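PDB 3GK5: rhodanese domain-containing protein from Thermoplasma volcanium GSS1, which is of unknown function but contains a rhodanese-like domain, the fold of sulfurtransferases that typically carry sulfur as a persulfide on a cysteine. Local coordinates for residues R4-A9 with N81-E86; K16-L21 with K57-C62; G32-S37 with G87-W92. All coordinates share one frame; numbering follows the deposited sequence.

Contact 1 of 3, residues R4-A9 with N81-E86; sequences RSINAA and NIVDVE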
ATOM      1  N   ARG A   4      -9.440  -5.451  -6.391  1.00 48.81           N
ATOM      2  CA  ARG A   4     -10.295  -4.981  -5.308  1.00 46.43           C
ATOM      3  C   ARG A   4      -9.749  -3.659  -4.773  1.00 45.46           C
ATOM      4  O   ARG A   4      -8.574  -3.344  -4.952  1.00 47.07           O
ATOM      5  CB  ARG A   4     -10.343  -5.996  -4.163  1.00 53.64           C
ATOM      6  CG  ARG A   4     -10.648  -7.425  -4.576  1.00 51.07           C
ATOM      7  CD  ARG A   4      -9.369  -8.205  -4.834  1.00 55.00           C
ATOM      8  NE  ARG A   4      -8.522  -8.293  -3.644  1.00 61.51           N
ATOM      9  CZ  ARG A   4      -8.873  -8.896  -2.509  1.00 64.57           C
ATOM     10  NH1 ARG A   4      -8.035  -8.922  -1.483  1.00 62.07           N
ATOM     11  NH2 ARG A   4     -10.061  -9.475  -2.398  1.00 65.49           N
ATOM     12  N   SER A   5     -10.604  -2.893  -4.108  1.00 43.00           N
ATOM     13  CA  SER A   5     -10.199  -1.611  -3.554  1.00 39.50           C
ATOM     14  C   SER A   5     -10.686  -1.486  -2.112  1.00 37.23           C
ATOM     15  O   SER A   5     -11.614  -2.190  -1.706  1.00 33.15           O
ATOM     16  CB  SER A   5     -10.772  -0.483  -4.413  1.00 35.90           C
ATOM     17  OG  SER A   5     -10.341   0.781  -3.953  1.00 51.49           O
ATOM     18  N   ILE A   6     -10.060  -0.593  -1.343  1.00 35.38           N
ATOM     19  CA  ILE A   6     -10.426  -0.393   0.061  1.00 31.25           C
ATOM     20  C   ILE A   6     -10.328   1.054   0.544  1.00 34.81           C
ATOM     21  O   ILE A   6      -9.323   1.729   0.352  1.00 31.28           O
ATOM     22  CB  ILE A   6      -9.558  -1.282   1.004  1.00 26.15           C
ATOM     23  CG1 ILE A   6      -9.884  -0.981   2.463  1.00 27.61           C
ATOM     24  CG2 ILE A   6      -8.090  -1.034   0.761  1.00 26.37           C
ATOM     25  CD1 ILE A   6      -9.060  -1.788   3.441  1.00 39.94           C
ATOM     26  N   ASN A   7     -11.395   1.504   1.189  1.00 38.49           N
ATOM     27  CA  ASN A   7     -11.491   2.850   1.729  1.00 36.58           C
ATOM     28  C   ASN A   7     -10.453   3.053   2.836  1.00 37.41           C
ATOM     29  O   ASN A   7      -9.976   2.088   3.430  1.00 36.84           O
ATOM     30  CB  ASN A   7     -12.892   3.050   2.306  1.00 49.92           C
ATOM     31  CG  ASN A   7     -13.193   4.490   2.613  1.00 60.77           C
ATOM     32  OD1 ASN A   7     -14.042   4.792   3.454  1.00 67.41           O
ATOM     33  ND2 ASN A   7     -12.511   5.400   1.921  1.00 73.85           N
ATOM     34  N   ALA A   8     -10.112   4.309   3.120  1.00 34.00           N
ATOM     35  CA  ALA A   8      -9.143   4.616   4.171  1.00 31.27           C
ATOM     36  C   ALA A   8      -9.687   4.189   5.530  1.00 25.62           C
ATOM     37  O   ALA A   8      -9.010   3.514   6.300  1.00 31.09           O
ATOM     38  CB  ALA A   8      -8.839   6.104   4.184  1.00 23.56           C
ATOM     39  N   ALA A   9     -10.918   4.593   5.815  1.00 25.58           N
ATOM     40  CA  ALA A   9     -11.554   4.257   7.076  1.00 30.74           C
ATOM     41  C   ALA A   9     -11.579   2.751   7.255  1.00 27.94           C
ATOM     42  O   ALA A   9     -11.355   2.244   8.357  1.00 33.30           O
ATOM     43  CB  ALA A   9     -12.971   4.820   7.122  1.00 30.63           C
ATOM     44  N   ASN A  81      -3.135 -11.938  -2.573  1.00 28.91           N
ATOM     45  CA  ASN A  81      -4.290 -11.338  -1.941  1.00 31.55           C
ATOM     46  C   ASN A  81      -3.941  -9.890  -1.583  1.00 33.71           C
ATOM     47  O   ASN A  81      -3.499  -9.609  -0.464  1.00 31.29           O
ATOM     48  CB  ASN A  81      -4.646 -12.145  -0.697  1.00 30.19           C
ATOM     49  CG  ASN A  81      -5.865 -11.623   0.000  1.00 40.29           C
ATOM     50  OD1 ASN A  81      -6.701 -10.956  -0.609  1.00 44.87           O
ATOM     51  ND2 ASN A  81      -5.991 -11.935   1.286  1.00 44.18           N
ATOM     52  N   ILE A  82      -4.117  -8.987  -2.551  1.00 31.01           N
ATOM     53  CA  ILE A  82      -3.831  -7.565  -2.357  1.00 24.20           C
ATOM     54  C   ILE A  82      -5.021  -6.709  -2.758  1.00 23.62           C
ATOM     55  O   ILE A  82      -5.847  -7.119  -3.567  1.00 34.28           O
ATOM     56  CB  ILE A  82      -2.602  -7.079  -3.184  1.00 19.39           C
ATOM     57  CG1 ILE A  82      -3.022  -6.710  -4.609  1.00 19.91           C
ATOM     58  CG2 ILE A  82      -1.521  -8.154  -3.208  1.00 18.12           C
ATOM     59  CD1 ILE A  82      -3.528  -7.862  -5.445  1.00 22.51           C
ATOM     60  N   VAL A  83      -5.096  -5.512  -2.185  1.00 23.74           N
ATOM     61  CA  VAL A  83      -6.173  -4.575  -2.470  1.00 15.21           C
ATOM     62  C   VAL A  83      -5.572  -3.191  -2.696  1.00 16.97           C
ATOM     63  O   VAL A  83      -4.484  -2.908  -2.209  1.00 25.55           O
ATOM     64  CB  VAL A  83      -7.136  -4.497  -1.288  1.00 29.23           C
ATOM     65  CG1 VAL A  83      -7.810  -5.848  -1.073  1.00 25.89           C
ATOM     66  CG2 VAL A  83      -6.366  -4.087  -0.046  1.00 29.23           C
ATOM     67  N   ASP A  84      -6.278  -2.334  -3.427  1.00 14.56           N
ATOM     68  CA  ASP A  84      -5.800  -0.976  -3.706  1.00 24.14           C
ATOM     69  C   ASP A  84      -6.421  -0.007  -2.697  1.00 24.93           C
ATOM     70  O   ASP A  84      -7.601  -0.127  -2.367  1.00 35.08           O
ATOM     71  CB  ASP A  84      -6.183  -0.578  -5.146  1.00 19.59           C
ATOM     72  CG  ASP A  84      -5.656   0.791  -5.548  1.00 35.05           C
ATOM     73  OD1 ASP A  84      -4.481   1.094  -5.244  1.00 30.88           O
ATOM     74  OD2 ASP A  84      -6.409   1.565  -6.191  1.00 36.37           O
ATOM     75  N   VAL A  85      -5.628   0.934  -2.193  1.00 15.91           N
ATOM     76  CA  VAL A  85      -6.133   1.909  -1.228  1.00 16.81           C
ATOM     77  C   VAL A  85      -6.541   3.211  -1.928  1.00 28.65           C
ATOM     78  O   VAL A  85      -5.704   3.934  -2.483  1.00 24.54           O
ATOM     79  CB  VAL A  85      -5.075   2.246  -0.142  1.00 20.25           C
ATOM     80  CG1 VAL A  85      -5.650   3.243   0.853  1.00 16.06           C
ATOM     81  CG2 VAL A  85      -4.623   0.990   0.569  1.00 15.17           C
ATOM     82  N   GLU A  86      -7.834   3.509  -1.880  1.00 28.38           N
ATOM     83  CA  GLU A  86      -8.390   4.700  -2.515  1.00 29.88           C
ATOM     84  C   GLU A  86      -7.861   6.022  -1.964  1.00 28.84           C
ATOM     85  O   GLU A  86      -7.803   6.222  -0.754  1.00 21.61           O
ATOM     86  CB  GLU A  86      -9.913   4.664  -2.383  1.00 37.54           C
ATOM     87  CG  GLU A  86     -10.508   3.348  -2.852  1.00 45.82           C
ATOM     88  CD  GLU A  86     -11.910   3.100  -2.332  1.00 50.56           C
ATOM     89  OE1 GLU A  86     -12.482   2.038  -2.672  1.00 44.97           O
ATOM     90  OE2 GLU A  86     -12.436   3.959  -1.586  1.00 51.97           O
TER
HETATM   91  O   HOH W   1      -9.657   6.677   0.831  1.00 33.72           O

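Contact 2 of 3, residues K16-L21 with K57-C62; sequences KAYTVL and KYAVIC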
ATOM      1  N   LYS A  16      -4.893  -4.210  11.489  1.00 28.56           N
ATOM      2  CA  LYS A  16      -4.159  -5.400  11.909  1.00 23.62           C
ATOM      3  C   LYS A  16      -4.372  -6.563  10.941  1.00 22.55           C
ATOM      4  O   LYS A  16      -3.572  -7.499  10.889  1.00 22.18           O
ATOM      5  CB  LYS A  16      -4.579  -5.811  13.331  1.00 22.91           C
ATOM      6  CG  LYS A  16      -4.221  -4.801  14.418  1.00 26.39           C
ATOM      7  CD  LYS A  16      -4.817  -5.215  15.764  1.00 44.38           C
ATOM      8  CE  LYS A  16      -4.579  -4.181  16.865  1.00 50.65           C
ATOM      9  NZ  LYS A  16      -5.303  -4.532  18.135  1.00 46.80           N
ATOM     10  N   ALA A  17      -5.453  -6.509  10.175  1.00 15.25           N
ATOM     11  CA  ALA A  17      -5.725  -7.574   9.220  1.00 17.40           C
ATOM     12  C   ALA A  17      -4.929  -7.399   7.919  1.00 20.86           C
ATOM     13  O   ALA A  17      -4.794  -8.342   7.135  1.00 22.79           O
ATOM     14  CB  ALA A  17      -7.216  -7.639   8.918  1.00 19.70           C
ATOM     15  N   TYR A  18      -4.403  -6.200   7.690  1.00 19.62           N
ATOM     16  CA  TYR A  18      -3.632  -5.940   6.480  1.00 27.89           C
ATOM     17  C   TYR A  18      -2.178  -5.661   6.767  1.00 24.00           C
ATOM     18  O   TYR A  18      -1.784  -5.418   7.907  1.00 29.49           O
ATOM     19  CB  TYR A  18      -4.179  -4.736   5.706  1.00 18.36           C
ATOM     20  CG  TYR A  18      -5.569  -4.915   5.156  1.00 28.05           C
ATOM     21  CD1 TYR A  18      -6.689  -4.736   5.967  1.00 13.05           C
ATOM     22  CD2 TYR A  18      -5.766  -5.259   3.814  1.00 23.89           C
ATOM     23  CE1 TYR A  18      -7.971  -4.895   5.455  1.00 29.81           C
ATOM     24  CE2 TYR A  18      -7.042  -5.420   3.290  1.00 25.46           C
ATOM     25  CZ  TYR A  18      -8.141  -5.238   4.116  1.00 32.54           C
ATOM     26  OH  TYR A  18      -9.404  -5.421   3.607  1.00 29.99           O
ATOM     27  N   THR A  19      -1.396  -5.694   5.696  1.00 22.72           N
ATOM     28  CA  THR A  19       0.028  -5.414   5.724  1.00 21.84           C
ATOM     29  C   THR A  19       0.205  -4.388   4.624  1.00 17.17           C
ATOM     30  O   THR A  19       0.275  -4.735   3.460  1.00 15.79           O
ATOM     31  CB  THR A  19       0.858  -6.646   5.367  1.00 29.93           C
ATOM     32  OG1 THR A  19       0.708  -7.641   6.387  1.00 33.81           O
ATOM     33  CG2 THR A  19       2.331  -6.265   5.226  1.00 31.87           C
ATOM     34  N   VAL A  20       0.257  -3.121   5.004  1.00 26.52           N
ATOM     35  CA  VAL A  20       0.390  -2.034   4.048  1.00 23.68           C
ATOM     36  C   VAL A  20       1.643  -2.129   3.187  1.00 26.59           C
ATOM     37  O   VAL A  20       2.753  -2.228   3.713  1.00 27.76           O
ATOM     38  CB  VAL A  20       0.414  -0.681   4.778  1.00 14.01           C
ATOM     39  CG1 VAL A  20       0.479   0.441   3.780  1.00 23.09           C
ATOM     40  CG2 VAL A  20      -0.808  -0.551   5.664  1.00 13.49           C
ATOM     41  N   LEU A  21       1.464  -2.096   1.866  1.00 21.11           N
ATOM     42  CA  LEU A  21       2.596  -2.132   0.935  1.00 22.09           C
ATOM     43  C   LEU A  21       2.694  -0.739   0.315  1.00 19.74           C
ATOM     44  O   LEU A  21       1.812  -0.329  -0.444  1.00 18.46           O
ATOM     45  CB  LEU A  21       2.363  -3.144  -0.184  1.00 13.56           C
ATOM     46  CG  LEU A  21       3.571  -3.847  -0.813  1.00 22.24           C
ATOM     47  CD1 LEU A  21       3.186  -4.295  -2.217  1.00 17.91           C
ATOM     48  CD2 LEU A  21       4.786  -2.948  -0.869  1.00 24.04           C
ATOM     49  N   LYS A  57      -2.614 -10.506   3.533  1.00 33.12           N
ATOM     50  CA  LYS A  57      -3.594  -9.648   2.876  1.00 26.21           C
ATOM     51  C   LYS A  57      -2.934  -8.277   2.778  1.00 20.64           C
ATOM     52  O   LYS A  57      -2.800  -7.574   3.775  1.00 21.66           O
ATOM     53  CB  LYS A  57      -4.855  -9.562   3.736  1.00 26.51           C
ATOM     54  CG  LYS A  57      -5.954  -8.657   3.202  1.00 40.38           C
ATOM     55  CD  LYS A  57      -6.756  -9.337   2.110  1.00 42.12           C
ATOM     56  CE  LYS A  57      -8.265  -9.098   2.280  1.00 46.09           C
ATOM     57  NZ  LYS A  57      -8.695  -7.698   1.964  1.00 37.64           N
ATOM     58  N   TYR A  58      -2.516  -7.901   1.577  1.00 19.27           N
ATOM     59  CA  TYR A  58      -1.849  -6.622   1.390  1.00 22.53           C
ATOM     60  C   TYR A  58      -2.749  -5.469   0.969  1.00 26.12           C
ATOM     61  O   TYR A  58      -3.717  -5.647   0.229  1.00 33.43           O
ATOM     62  CB  TYR A  58      -0.721  -6.760   0.363  1.00 17.57           C
ATOM     63  CG  TYR A  58       0.427  -7.641   0.807  1.00 23.89           C
ATOM     64  CD1 TYR A  58       0.519  -8.976   0.394  1.00 20.83           C
ATOM     65  CD2 TYR A  58       1.436  -7.134   1.623  1.00 17.46           C
ATOM     66  CE1 TYR A  58       1.593  -9.776   0.783  1.00 26.01           C
ATOM     67  CE2 TYR A  58       2.509  -7.921   2.017  1.00 21.96           C
ATOM     68  CZ  TYR A  58       2.585  -9.233   1.599  1.00 26.08           C
ATOM     69  OH  TYR A  58       3.651  -9.996   2.002  1.00 31.25           O
ATOM     70  N   ALA A  59      -2.406  -4.284   1.459  1.00 18.26           N
ATOM     71  CA  ALA A  59      -3.118  -3.057   1.129  1.00 22.13           C
ATOM     72  C   ALA A  59      -2.078  -2.175   0.428  1.00 17.87           C
ATOM     73  O   ALA A  59      -1.174  -1.628   1.069  1.00 24.12           O
ATOM     74  CB  ALA A  59      -3.642  -2.381   2.413  1.00 13.36           C
ATOM     75  N   VAL A  60      -2.199  -2.051  -0.890  1.00 16.24           N
ATOM     76  CA  VAL A  60      -1.241  -1.274  -1.671  1.00 10.62           C
ATOM     77  C   VAL A  60      -1.580   0.193  -1.663  1.00  9.92           C
ATOM     78  O   VAL A  60      -2.646   0.606  -2.120  1.00 20.70           O
ATOM     79  CB  VAL A  60      -1.185  -1.738  -3.130  1.00 11.48           C
ATOM     80  CG1 VAL A  60       0.055  -1.176  -3.793  1.00 13.54           C
ATOM     81  CG2 VAL A  60      -1.206  -3.239  -3.194  1.00  5.41           C
ATOM     82  N   ILE A  61      -0.656   0.986  -1.148  1.00 11.45           N
ATOM     83  CA  ILE A  61      -0.893   2.402  -1.060  1.00  9.12           C
ATOM     84  C   ILE A  61       0.036   3.194  -1.943  1.00 11.38           C
ATOM     85  O   ILE A  61       1.157   2.791  -2.233  1.00 21.98           O
ATOM     86  CB  ILE A  61      -0.757   2.883   0.377  1.00 10.00           C
ATOM     87  CG1 ILE A  61      -1.402   4.268   0.519  1.00 10.57           C
ATOM     88  CG2 ILE A  61       0.700   2.898   0.765  1.00 13.64           C
ATOM     89  CD1 ILE A  61      -2.057   4.499   1.888  1.00  9.47           C
ATOM     90  N   CYS A  62      -0.445   4.349  -2.350  1.00 14.71           N
ATOM     91  CA  CYS A  62       0.305   5.213  -3.228  1.00 25.52           C
ATOM     92  C   CYS A  62       0.185   6.659  -2.730  1.00 21.13           C
ATOM     93  O   CYS A  62      -0.420   6.900  -1.692  1.00 28.03           O
ATOM     94  CB  CYS A  62      -0.293   5.048  -4.613  1.00 25.21           C
ATOM     95  SG  CYS A  62       0.450   6.017  -5.815  1.00 36.55           S
TER

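Contact 3 of 3, residues G32-S37 with G87-W92; sequences GSIANS and GGIQSW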
ATOM      1  N   GLY A  32       6.202  10.856   5.901  1.00 24.86           N
ATOM      2  CA  GLY A  32       5.114  10.191   6.591  1.00 25.39           C
ATOM      3  C   GLY A  32       4.675   8.916   5.905  1.00 25.35           C
ATOM      4  O   GLY A  32       4.568   8.865   4.678  1.00 33.63           O
ATOM      5  N   SER A  33       4.431   7.878   6.697  1.00 21.14           N
ATOM      6  CA  SER A  33       3.992   6.606   6.151  1.00 21.98           C
ATOM      7  C   SER A  33       3.205   5.832   7.188  1.00 17.29           C
ATOM      8  O   SER A  33       3.333   6.073   8.382  1.00 21.36           O
ATOM      9  CB  SER A  33       5.188   5.775   5.698  1.00 19.34           C
ATOM     10  OG  SER A  33       5.935   5.326   6.809  1.00 25.87           O
ATOM     11  N   ILE A  34       2.371   4.912   6.729  1.00 18.96           N
ATOM     12  CA  ILE A  34       1.589   4.115   7.652  1.00 16.37           C
ATOM     13  C   ILE A  34       2.544   3.158   8.331  1.00 17.36           C
ATOM     14  O   ILE A  34       3.442   2.604   7.699  1.00 16.89           O
ATOM     15  CB  ILE A  34       0.501   3.334   6.926  1.00 10.17           C
ATOM     16  CG1 ILE A  34      -0.365   4.312   6.126  1.00  5.23           C
ATOM     17  CG2 ILE A  34      -0.335   2.561   7.938  1.00  4.78           C
ATOM     18  CD1 ILE A  34      -1.463   3.654   5.349  1.00 12.85           C
ATOM     19  N   ALA A  35       2.342   2.975   9.626  1.00 20.12           N
ATOM     20  CA  ALA A  35       3.192   2.114  10.433  1.00 21.05           C
ATOM     21  C   ALA A  35       3.327   0.684   9.937  1.00 25.30           C
ATOM     22  O   ALA A  35       2.356   0.058   9.496  1.00 25.64           O
ATOM     23  CB  ALA A  35       2.690   2.112  11.874  1.00 23.76           C
ATOM     24  N   ASN A  36       4.552   0.176  10.051  1.00 27.16           N
ATOM     25  CA  ASN A  36       4.904  -1.182   9.653  1.00 23.23           C
ATOM     26  C   ASN A  36       4.642  -1.474   8.180  1.00 22.77           C
ATOM     27  O   ASN A  36       4.595  -2.634   7.778  1.00 19.27           O
ATOM     28  CB  ASN A  36       4.149  -2.199  10.520  1.00 29.78           C
ATOM     29  CG  ASN A  36       4.357  -1.972  12.011  1.00 34.68           C
ATOM     30  OD1 ASN A  36       5.492  -1.833  12.483  1.00 36.51           O
ATOM     31  ND2 ASN A  36       3.261  -1.943  12.759  1.00 23.39           N
ATOM     32  N   SER A  37       4.466  -0.437   7.371  1.00 22.97           N
ATOM     33  CA  SER A  37       4.225  -0.667   5.954  1.00 33.47           C
ATOM     34  C   SER A  37       5.556  -0.977   5.259  1.00 33.22           C
ATOM     35  O   SER A  37       6.535  -0.250   5.428  1.00 41.31           O
ATOM     36  CB  SER A  37       3.552   0.556   5.306  1.00 28.84           C
ATOM     37  OG  SER A  37       4.464   1.620   5.088  1.00 28.63           O
ATOM     38  N   GLY A  87      -7.488   6.921  -2.869  1.00 27.40           N
ATOM     39  CA  GLY A  87      -6.990   8.224  -2.471  1.00 26.38           C
ATOM     40  C   GLY A  87      -5.517   8.285  -2.107  1.00 28.51           C
ATOM     41  O   GLY A  87      -4.962   9.371  -1.926  1.00 33.08           O
ATOM     42  N   GLY A  88      -4.881   7.124  -2.000  1.00 22.86           N
ATOM     43  CA  GLY A  88      -3.477   7.091  -1.637  1.00 16.90           C
ATOM     44  C   GLY A  88      -3.296   7.438  -0.173  1.00 20.98           C
ATOM     45  O   GLY A  88      -4.248   7.390   0.613  1.00 23.86           O
ATOM     46  N   ILE A  89      -2.069   7.776   0.204  1.00 20.70           N
ATOM     47  CA  ILE A  89      -1.779   8.148   1.583  1.00 24.83           C
ATOM     48  C   ILE A  89      -2.195   9.611   1.761  1.00 28.41           C
ATOM     49  O   ILE A  89      -2.308  10.109   2.879  1.00 36.70           O
ATOM     50  CB  ILE A  89      -0.276   7.962   1.896  1.00 20.31           C
ATOM     51  CG1 ILE A  89      -0.042   7.980   3.402  1.00 23.27           C
ATOM     52  CG2 ILE A  89       0.536   9.058   1.229  1.00 36.78           C
ATOM     53  CD1 ILE A  89       1.328   7.440   3.808  1.00  6.15           C
ATOM     54  N   GLN A  90      -2.423  10.296   0.643  1.00 32.90           N
ATOM     55  CA  GLN A  90      -2.864  11.681   0.686  1.00 30.68           C
ATOM     56  C   GLN A  90      -4.223  11.678   1.378  1.00 29.70           C
ATOM     57  O   GLN A  90      -4.432  12.392   2.350  1.00 33.27           O
ATOM     58  CB  GLN A  90      -3.002  12.245  -0.731  1.00 36.92           C
ATOM     59  CG  GLN A  90      -3.719  13.590  -0.797  1.00 50.56           C
ATOM     60  CD  GLN A  90      -4.001  14.048  -2.223  1.00 63.81           C
ATOM     61  OE1 GLN A  90      -4.614  13.326  -3.012  1.00 65.98           O
ATOM     62  NE2 GLN A  90      -3.565  15.260  -2.553  1.00 67.75           N
ATOM     63  N   SER A  91      -5.132  10.852   0.871  1.00 29.83           N
ATOM     64  CA  SER A  91      -6.472  10.737   1.425  1.00 25.72           C
ATOM     65  C   SER A  91      -6.393  10.293   2.876  1.00 29.63           C
ATOM     66  O   SER A  91      -7.088  10.821   3.743  1.00 34.94           O
ATOM     67  CB  SER A  91      -7.278   9.722   0.614  1.00 29.98           C
ATOM     68  OG  SER A  91      -8.509   9.415   1.246  1.00 41.76           O
ATOM     69  N   TRP A  92      -5.536   9.317   3.134  1.00 26.07           N
ATOM     70  CA  TRP A  92      -5.343   8.794   4.480  1.00 24.98           C
ATOM     71  C   TRP A  92      -5.038   9.914   5.478  1.00 20.91           C
ATOM     72  O   TRP A  92      -5.580   9.937   6.583  1.00 24.83           O
ATOM     73  CB  TRP A  92      -4.215   7.758   4.447  1.00 20.58           C
ATOM     74  CG  TRP A  92      -3.686   7.350   5.771  1.00 19.15           C
ATOM     75  CD1 TRP A  92      -2.778   8.025   6.538  1.00 22.74           C
ATOM     76  CD2 TRP A  92      -4.005   6.154   6.486  1.00 21.44           C
ATOM     77  NE1 TRP A  92      -2.511   7.322   7.686  1.00 24.22           N
ATOM     78  CE2 TRP A  92      -3.252   6.170   7.682  1.00 21.08           C
ATOM     79  CE3 TRP A  92      -4.859   5.070   6.236  1.00 16.33           C
ATOM     80  CZ2 TRP A  92      -3.321   5.143   8.624  1.00 14.33           C
ATOM     81  CZ3 TRP A  92      -4.931   4.049   7.172  1.00 25.82           C
ATOM     82  CH2 TRP A  92      -4.164   4.094   8.358  1.00 25.40           C
TER

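Contact 1 of 3, residues R4-A9 with N81-E86
Residues S5-I6 and D84-V85 pair as parallel strands at one margin of the central sheet, where strand 5-6 is an outermost strand. I6 sits opposite V85 and bonds to the residues flanking it: its N donates to D84 O at 2.7 Å, and its O accepts from E86 N at 3.2 Å. R4 O receives D84 N at 2.9 Å. This joins the first strand to strand 82-85, the start of the 1-5-4-2-3 strand order of the rhodanese fold. R4 adds a side-chain bond, its NE reaching I82 O over 2.9 Å and almost straight (174°), with the oxygen in the guanidinium plane. The bends in the arginine chain at chi2 (92°) and chi3 (61°) turn it back toward strand 82-85, where V83 CG1 covers one guanidinium face, 3.5 Å from CZ. On the face shared by I6 and V85, I6 CG2 meets V83 CG2 at 3.6 Å and V85 CG2 at 4.0 Å, and L11 of helix 8-13 touches both I6 and V85. D84 points to the other face, its carboxylate held by hydrogen bonds from OD1 to S68 OG and from OD2 to Y3 OH.

Contact 2 of 3, residues K16-L21 with K57-C62
A59 O takes the N-H of L21 at 2.8 Å and also a CA-H contact from V20. L21 O then accepts I61 N at 2.9 Å, while the earlier bond from A59 N to T19 O is weak at 3.4 Å; T19 N to K57 O begins the series. Strands 19-22 and 58-61 thus run parallel through the middle of the sheet. T19, L21, Y58 and V60 point to one face, where V60 meets helix 66-76; V20 and A59 point to the other, where A59 meets L11 of helix 8-13. At the start of the pair the Y18 and K57 side chains run alongside each other in the same direction. K57 CG rests 3.4 Å from Y18 CE2, and the last bend of the lysine (chi4 72°) brings NZ within 2.9 Å of Y18 OH, to which it donates. Y18 CD2 also packs on A59 CB at 3.8 Å. An alanine at Y18 would probably leave the K57 amine without its hydroxyl mate and its chain freer to turn, and would take away the ring packing of CD2 on A59 CB. Y58 turns a ring edge to T19 O, 3.2 Å from CD2, and its CE2 meets T19 CG2 at 3.6 Å, while its OH is held by E53 N. Backbone bonds satisfy the buried strand centre, whereas the polar side-chain bond lies at its margin; there a charged K57 would be likely to polarise the Y18 hydroxyl and make it somewhat more acidic.

Contact 3 of 3, residues G32-S37 with G87-W92
I34 lies across one face of the W92 indole, with CD1 3.6 Å from the centroid of the six-membered ring and only 8° off its normal, a CH-pi contact. W92 holds its CG anti to the backbone N (chi1 167°), which sets the root of the indole toward I34. The rest of the isoleucine follows the ring: I34 CG1 is 3.8 Å from W92 CE2, and I34 CG2 is 4.0 Å from W92 CZ2. W92 NE1 is tied to P98 O, which should limit the rotation of the indole, and the ring of Y97 also meets it. I89, earlier in the same helix, reaches in with its tip. Its CD1 touches S33 CA and G32 O, each at 3.6 Å, and comes to 4.2 Å from I34 CG1. The contact joins helix 88-94, which follows the last strand of the rhodanese-like fold, to the loop leading from helix 26-29 into strand 38-39. Both I34 and I89 rest on I61 of the central strand, and W92 continues onto L11 and Y12 of helix 8-13, all on one side of the sheet. The loop has its own polar brace: in the type II turn from I34 to S37, I34 O accepts both S37 N and S37 OG, the latter at 3.0 Å and in the carbonyl plane. G32 O is bonded to R24 NH2, and the backbone angles of G32 would drive any CB against the preceding carbonyl oxygen.

Contacts 1 and 2 belong to the same parallel sheet and meet where strands 82-85 and 58-61 are neighbours: V83 N bonds to Y58 O and V60 N to V83 O. Contact 2 is buried near the middle of the chain, whereas contact 1, at the sheet margin, is partly exposed and relies more on polar side chains. Contact 3 is also buried but has no hydrogen bond between its segments; it is apolar packing of helix 88-94 on a loop. It is joined to contact 2 by the bond between I89 N and C62 O, and to contact 1 through the chain running from strand 82-85 into helix 88-94.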